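Local coordinates for protein probable dehydrogenase (Bordetella bronchiseptica, PDB 3MOI) that probably acts as an NAD(P)-dependent oxidoreductase of the GFO/IDH/MocA family, pairing a Rossmann-type nucleotide-binding domain with a C-terminal sheet domain, at residues I175-T188 / W364-L376. Residues are numbered along the deposited sequence; the frame is centred on the assembly and turned at random.
Sequences IYNQLPHQIDSIKT and WGKDTLEVCLAVL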
loop_
_atom_site.group_PDB
_atom_site.type_symbol
_atom_site.label_atom_id
_atom_site.label_comp_id
_atom_site.label_asym_id
_atom_site.label_seq_id
_atom_site.Cartn_x
_atom_site.Cartn_y
_atom_site.Cartn_z
ATOM N N ILE A 175 17.507 3.438 -0.311
ATOM C CA ILE A 175 17.497 2.830 -1.606
ATOM C C ILE A 175 18.392 1.590 -1.655
ATOM O O ILE A 175 18.081 0.557 -2.321
ATOM C CB ILE A 175 17.960 3.795 -2.738
ATOM C CG1 ILE A 175 16.998 4.993 -2.938
ATOM C CG2 ILE A 175 18.113 3.013 -4.111
ATOM C CD1 ILE A 175 15.577 4.735 -2.677
ATOM N N TYR A 176 19.503 1.671 -0.979
ATOM C CA TYR A 176 20.444 0.568 -1.004
ATOM C C TYR A 176 20.390 -0.354 0.227
ATOM O O TYR A 176 20.928 -1.462 0.218
ATOM C CB TYR A 176 21.840 1.154 -1.075
ATOM C CG TYR A 176 22.156 1.902 -2.315
ATOM C CD1 TYR A 176 22.186 1.238 -3.558
ATOM C CD2 TYR A 176 22.522 3.268 -2.270
ATOM C CE1 TYR A 176 22.517 1.930 -4.729
ATOM C CE2 TYR A 176 22.823 3.980 -3.444
ATOM C CZ TYR A 176 22.850 3.302 -4.665
ATOM O OH TYR A 176 23.245 3.948 -5.834
ATOM N N ASN A 177 19.774 0.119 1.297
ATOM C CA ASN A 177 19.854 -0.574 2.609
ATOM C C ASN A 177 18.503 -1.152 3.060
ATOM O O ASN A 177 18.425 -1.865 4.074
ATOM C CB ASN A 177 20.427 0.414 3.623
ATOM C CG ASN A 177 21.831 0.878 3.211
ATOM O OD1 ASN A 177 22.774 0.104 3.259
ATOM N ND2 ASN A 177 21.963 2.133 2.758
ATOM N N GLN A 178 17.426 -0.811 2.345
ATOM C CA GLN A 178 16.088 -1.278 2.733
ATOM C C GLN A 178 15.257 -1.798 1.520
ATOM O O GLN A 178 14.750 -2.926 1.492
ATOM C CB GLN A 178 15.380 -0.163 3.472
ATOM C CG GLN A 178 15.965 0.166 4.886
ATOM C CD GLN A 178 15.663 -0.976 5.892
ATOM O OE1 GLN A 178 16.428 -1.945 6.020
ATOM N NE2 GLN A 178 14.523 -0.889 6.538
ATOM N N LEU A 179 15.140 -0.990 0.497
ATOM C CA LEU A 179 14.381 -1.377 -0.660
ATOM C C LEU A 179 14.814 -2.768 -1.216
ATOM O O LEU A 179 13.986 -3.543 -1.673
ATOM C CB LEU A 179 14.558 -0.288 -1.707
ATOM C CG LEU A 179 13.432 0.729 -1.860
ATOM C CD1 LEU A 179 12.659 1.024 -0.568
ATOM C CD2 LEU A 179 13.887 2.013 -2.589
ATOM N N PRO A 180 16.117 -3.103 -1.154
ATOM C CA PRO A 180 16.434 -4.425 -1.692
ATOM C C PRO A 180 15.659 -5.561 -1.007
ATOM O O PRO A 180 15.319 -6.561 -1.650
ATOM C CB PRO A 180 17.975 -4.550 -1.526
ATOM C CG PRO A 180 18.458 -3.160 -1.667
ATOM C CD PRO A 180 17.318 -2.293 -0.954
ATOM N N HIS A 181 15.318 -5.399 0.258
ATOM C CA HIS A 181 14.515 -6.427 0.927
ATOM C C HIS A 181 13.139 -6.606 0.272
ATOM O O HIS A 181 12.669 -7.732 0.080
ATOM C CB HIS A 181 14.373 -6.111 2.411
ATOM C CG HIS A 181 15.652 -6.164 3.179
ATOM N ND1 HIS A 181 16.519 -7.245 3.121
ATOM C CD2 HIS A 181 16.169 -5.312 4.098
ATOM C CE1 HIS A 181 17.558 -7.017 3.908
ATOM N NE2 HIS A 181 17.358 -5.863 4.539
ATOM N N GLN A 182 12.532 -5.528 -0.159
ATOM C CA GLN A 182 11.255 -5.648 -0.811
ATOM C C GLN A 182 11.455 -6.139 -2.226
ATOM O O GLN A 182 10.724 -6.999 -2.710
ATOM C CB GLN A 182 10.526 -4.297 -0.796
ATOM C CG GLN A 182 10.137 -3.861 0.604
ATOM C CD GLN A 182 9.611 -2.497 0.703
ATOM O OE1 GLN A 182 10.197 -1.595 0.183
ATOM N NE2 GLN A 182 8.498 -2.310 1.415
ATOM N N ILE A 183 12.463 -5.613 -2.908
ATOM C CA ILE A 183 12.632 -5.969 -4.269
ATOM C C ILE A 183 12.913 -7.459 -4.303
ATOM O O ILE A 183 12.345 -8.165 -5.104
ATOM C CB ILE A 183 13.780 -5.197 -4.915
ATOM C CG1 ILE A 183 13.490 -3.692 -4.968
ATOM C CG2 ILE A 183 14.099 -5.717 -6.347
ATOM C CD1 ILE A 183 14.732 -2.887 -5.377
ATOM N N ASP A 184 13.800 -7.950 -3.445
ATOM C CA ASP A 184 14.155 -9.366 -3.510
ATOM C C ASP A 184 12.976 -10.242 -3.167
ATOM O O ASP A 184 12.837 -11.340 -3.718
ATOM C CB ASP A 184 15.293 -9.711 -2.564
ATOM C CG ASP A 184 16.627 -9.136 -3.011
ATOM O OD1 ASP A 184 16.836 -8.924 -4.223
ATOM O OD2 ASP A 184 17.452 -8.866 -2.125
ATOM N N SER A 185 12.106 -9.751 -2.271
ATOM C CA SER A 185 10.949 -10.543 -1.886
ATOM C C SER A 185 9.977 -10.633 -3.042
ATOM O O SER A 185 9.372 -11.716 -3.296
ATOM C CB SER A 185 10.291 -9.960 -0.640
ATOM O OG SER A 185 11.276 -9.985 0.402
ATOM N N ILE A 186 9.834 -9.514 -3.747
ATOM C CA ILE A 186 8.923 -9.481 -4.884
ATOM C C ILE A 186 9.431 -10.454 -5.932
ATOM O O ILE A 186 8.706 -11.296 -6.376
ATOM C CB ILE A 186 8.792 -8.092 -5.416
ATOM C CG1 ILE A 186 8.012 -7.215 -4.411
ATOM C CG2 ILE A 186 8.097 -8.084 -6.706
ATOM C CD1 ILE A 186 8.110 -5.739 -4.701
ATOM N N LYS A 187 10.695 -10.409 -6.281
ATOM C CA LYS A 187 11.225 -11.405 -7.175
ATOM C C LYS A 187 11.075 -12.858 -6.693
ATOM O O LYS A 187 10.826 -13.775 -7.491
ATOM C CB LYS A 187 12.669 -11.133 -7.391
ATOM C CG LYS A 187 12.943 -9.813 -8.154
ATOM C CD LYS A 187 14.286 -9.962 -8.872
ATOM C CE LYS A 187 15.413 -9.662 -8.039
ATOM N NZ LYS A 187 16.656 -9.753 -8.836
ATOM N N THR A 188 11.283 -13.081 -5.415
ATOM C CA THR A 188 11.210 -14.418 -4.888
ATOM C C THR A 188 9.769 -14.973 -4.933
ATOM O O THR A 188 9.531 -16.057 -5.448
ATOM C CB THR A 188 11.702 -14.430 -3.461
ATOM O OG1 THR A 188 13.119 -14.159 -3.418
ATOM C CG2 THR A 188 11.395 -15.771 -2.794
ATOM N N TRP A 364 21.651 -12.223 -9.757
ATOM C CA TRP A 364 20.434 -11.812 -9.163
ATOM C C TRP A 364 20.722 -10.550 -8.411
ATOM O O TRP A 364 19.963 -9.612 -8.451
ATOM C CB TRP A 364 19.960 -12.920 -8.257
ATOM C CG TRP A 364 18.957 -12.568 -7.220
ATOM C CD1 TRP A 364 19.161 -11.831 -6.082
ATOM C CD2 TRP A 364 17.633 -13.067 -7.132
ATOM N NE1 TRP A 364 17.995 -11.748 -5.350
ATOM C CE2 TRP A 364 17.049 -12.516 -5.972
ATOM C CE3 TRP A 364 16.865 -13.906 -7.937
ATOM C CZ2 TRP A 364 15.772 -12.816 -5.592
ATOM C CZ3 TRP A 364 15.614 -14.183 -7.569
ATOM C CH2 TRP A 364 15.058 -13.639 -6.417
ATOM N N GLY A 365 21.830 -10.532 -7.702
ATOM C CA GLY A 365 22.330 -9.320 -7.034
ATOM C C GLY A 365 22.482 -8.117 -7.965
ATOM O O GLY A 365 21.915 -7.021 -7.678
ATOM N N LYS A 366 23.172 -8.312 -9.101
ATOM C CA LYS A 366 23.339 -7.183 -10.046
ATOM C C LYS A 366 21.983 -6.677 -10.461
ATOM O O LYS A 366 21.748 -5.458 -10.491
ATOM C CB LYS A 366 24.145 -7.539 -11.304
ATOM C CG LYS A 366 24.292 -6.382 -12.305
ATOM C CD LYS A 366 25.101 -6.773 -13.542
ATOM C CE LYS A 366 25.444 -5.539 -14.398
ATOM N NZ LYS A 366 26.214 -5.936 -15.655
ATOM N N ASP A 367 21.106 -7.617 -10.749
ATOM C CA ASP A 367 19.760 -7.312 -11.120
ATOM C C ASP A 367 19.020 -6.484 -10.075
ATOM O O ASP A 367 18.382 -5.465 -10.413
ATOM C CB ASP A 367 18.993 -8.574 -11.490
ATOM C CG ASP A 367 17.576 -8.253 -11.921
ATOM O OD1 ASP A 367 17.320 -8.037 -13.164
ATOM O OD2 ASP A 367 16.747 -8.136 -10.991
ATOM N N THR A 368 19.184 -6.816 -8.800
ATOM C CA THR A 368 18.593 -5.984 -7.763
ATOM C C THR A 368 19.273 -4.616 -7.734
ATOM O O THR A 368 18.620 -3.532 -7.564
ATOM C CB THR A 368 18.676 -6.681 -6.429
ATOM O OG1 THR A 368 17.814 -7.812 -6.486
ATOM C CG2 THR A 368 18.265 -5.761 -5.253
ATOM N N LEU A 369 20.581 -4.599 -7.907
ATOM C CA LEU A 369 21.248 -3.283 -7.974
ATOM C C LEU A 369 20.604 -2.493 -9.119
ATOM O O LEU A 369 20.243 -1.343 -8.910
ATOM C CB LEU A 369 22.741 -3.435 -8.135
ATOM C CG LEU A 369 23.601 -2.204 -8.433
ATOM C CD1 LEU A 369 23.568 -1.123 -7.327
ATOM C CD2 LEU A 369 24.977 -2.682 -8.666
ATOM N N GLU A 370 20.310 -3.112 -10.279
ATOM C CA GLU A 370 19.790 -2.295 -11.400
ATOM C C GLU A 370 18.440 -1.788 -11.093
ATOM O O GLU A 370 18.092 -0.695 -11.491
ATOM C CB GLU A 370 19.761 -3.029 -12.711
ATOM C CG GLU A 370 21.154 -3.258 -13.262
ATOM C CD GLU A 370 21.215 -4.212 -14.436
ATOM O OE1 GLU A 370 20.168 -4.747 -14.853
ATOM O OE2 GLU A 370 22.323 -4.426 -14.986
ATOM N N VAL A 371 17.655 -2.573 -10.365
ATOM C CA VAL A 371 16.326 -2.101 -10.009
ATOM C C VAL A 371 16.434 -0.902 -9.051
ATOM O O VAL A 371 15.763 0.093 -9.236
ATOM C CB VAL A 371 15.482 -3.220 -9.394
ATOM C CG1 VAL A 371 14.214 -2.658 -8.808
ATOM C CG2 VAL A 371 15.212 -4.335 -10.454
ATOM N N CYS A 372 17.297 -0.980 -8.050
ATOM C CA CYS A 372 17.576 0.222 -7.259
ATOM C C CYS A 372 17.973 1.434 -8.127
ATOM O O CYS A 372 17.461 2.547 -7.917
ATOM C CB CYS A 372 18.726 -0.013 -6.291
ATOM S SG CYS A 372 18.388 -1.260 -5.020
ATOM N N LEU A 373 18.863 1.250 -9.101
ATOM C CA LEU A 373 19.281 2.397 -9.944
ATOM C C LEU A 373 18.094 2.953 -10.704
ATOM O O LEU A 373 17.998 4.165 -10.900
ATOM C CB LEU A 373 20.425 2.048 -10.926
ATOM C CG LEU A 373 21.773 1.687 -10.210
ATOM C CD1 LEU A 373 22.825 1.067 -11.141
ATOM C CD2 LEU A 373 22.368 2.865 -9.457
ATOM N N ALA A 374 17.163 2.095 -11.081
ATOM C CA ALA A 374 16.035 2.525 -11.870
ATOM C C ALA A 374 15.070 3.324 -10.987
ATOM O O ALA A 374 14.428 4.288 -11.449
ATOM C CB ALA A 374 15.364 1.327 -12.559
ATOM N N VAL A 375 15.011 2.990 -9.704
ATOM C CA VAL A 375 14.267 3.810 -8.735
ATOM C C VAL A 375 14.886 5.212 -8.654
ATOM O O VAL A 375 14.164 6.232 -8.675
ATOM C CB VAL A 375 14.248 3.159 -7.341
ATOM C CG1 VAL A 375 13.765 4.171 -6.288
ATOM C CG2 VAL A 375 13.339 1.865 -7.370
ATOM N N LEU A 376 16.214 5.293 -8.596
ATOM C CA LEU A 376 16.842 6.600 -8.563
ATOM C C LEU A 376 16.548 7.366 -9.855
ATOM O O LEU A 376 16.150 8.524 -9.754
ATOM C CB LEU A 376 18.342 6.539 -8.302
ATOM C CG LEU A 376 18.792 6.176 -6.872
ATOM C CD1 LEU A 376 20.269 5.728 -6.869
ATOM C CD2 LEU A 376 18.550 7.313 -5.873
#
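Lys187 NZ is gripped from several directions by the helix that carries Trp364. The salt bridge from Lys187 NZ to Asp367 OD2 is 2.7 Å long and arrives on the anti side of the carboxylate, 30° out of its plane; weak bonds of 3.3 Å run from NZ to Trp364 O and to Thr368 OG1. A bend at chi3 (-84°) lays the lysine across one face of the indole: Lys187 NZ stands 3.9 Å from the centroid of the Trp364 five-membered ring in a cation-pi contact, and CE makes a CH-pi contact with the six-membered ring. Thr188 OG1 lies at the edge of the same indole, bonded back to Asp184 O. Thr368 fits as a knob into the hole formed by Pro180, Ile183, Asp184 and Lys187. Thr368 OG1 donates to Asp184 OD1 at 2.7 Å, nearly along the carboxylate C-O axis, and Trp364 NE1 adds a weak bond to that oxygen.

Beyond Thr368 the interface turns apolar. Ile183 CD1 meets Val371 CG1 at 3.5 Å as the two side chains run alongside each other, pointing opposite ways, while Pro180 CG and Ile175 CG2 pack against Cys372. Leu369 CD1 comes to the edge of the Tyr176 ring; at the far end Leu376 CD1 meets Tyr176 OH at 3.6 Å and Ile175 CD1 meets Val375 CG1. Helix 362-381 thus packs against both helix 174-177 and helix 179-190, with Ile183 and Val375 also touching strands of the mixed sheet. Asp367, held by Arg387 through its other oxygen, is the direct counter-ion of Lys187, while Asp184, linked through Thr368 OG1, may add to the field around it.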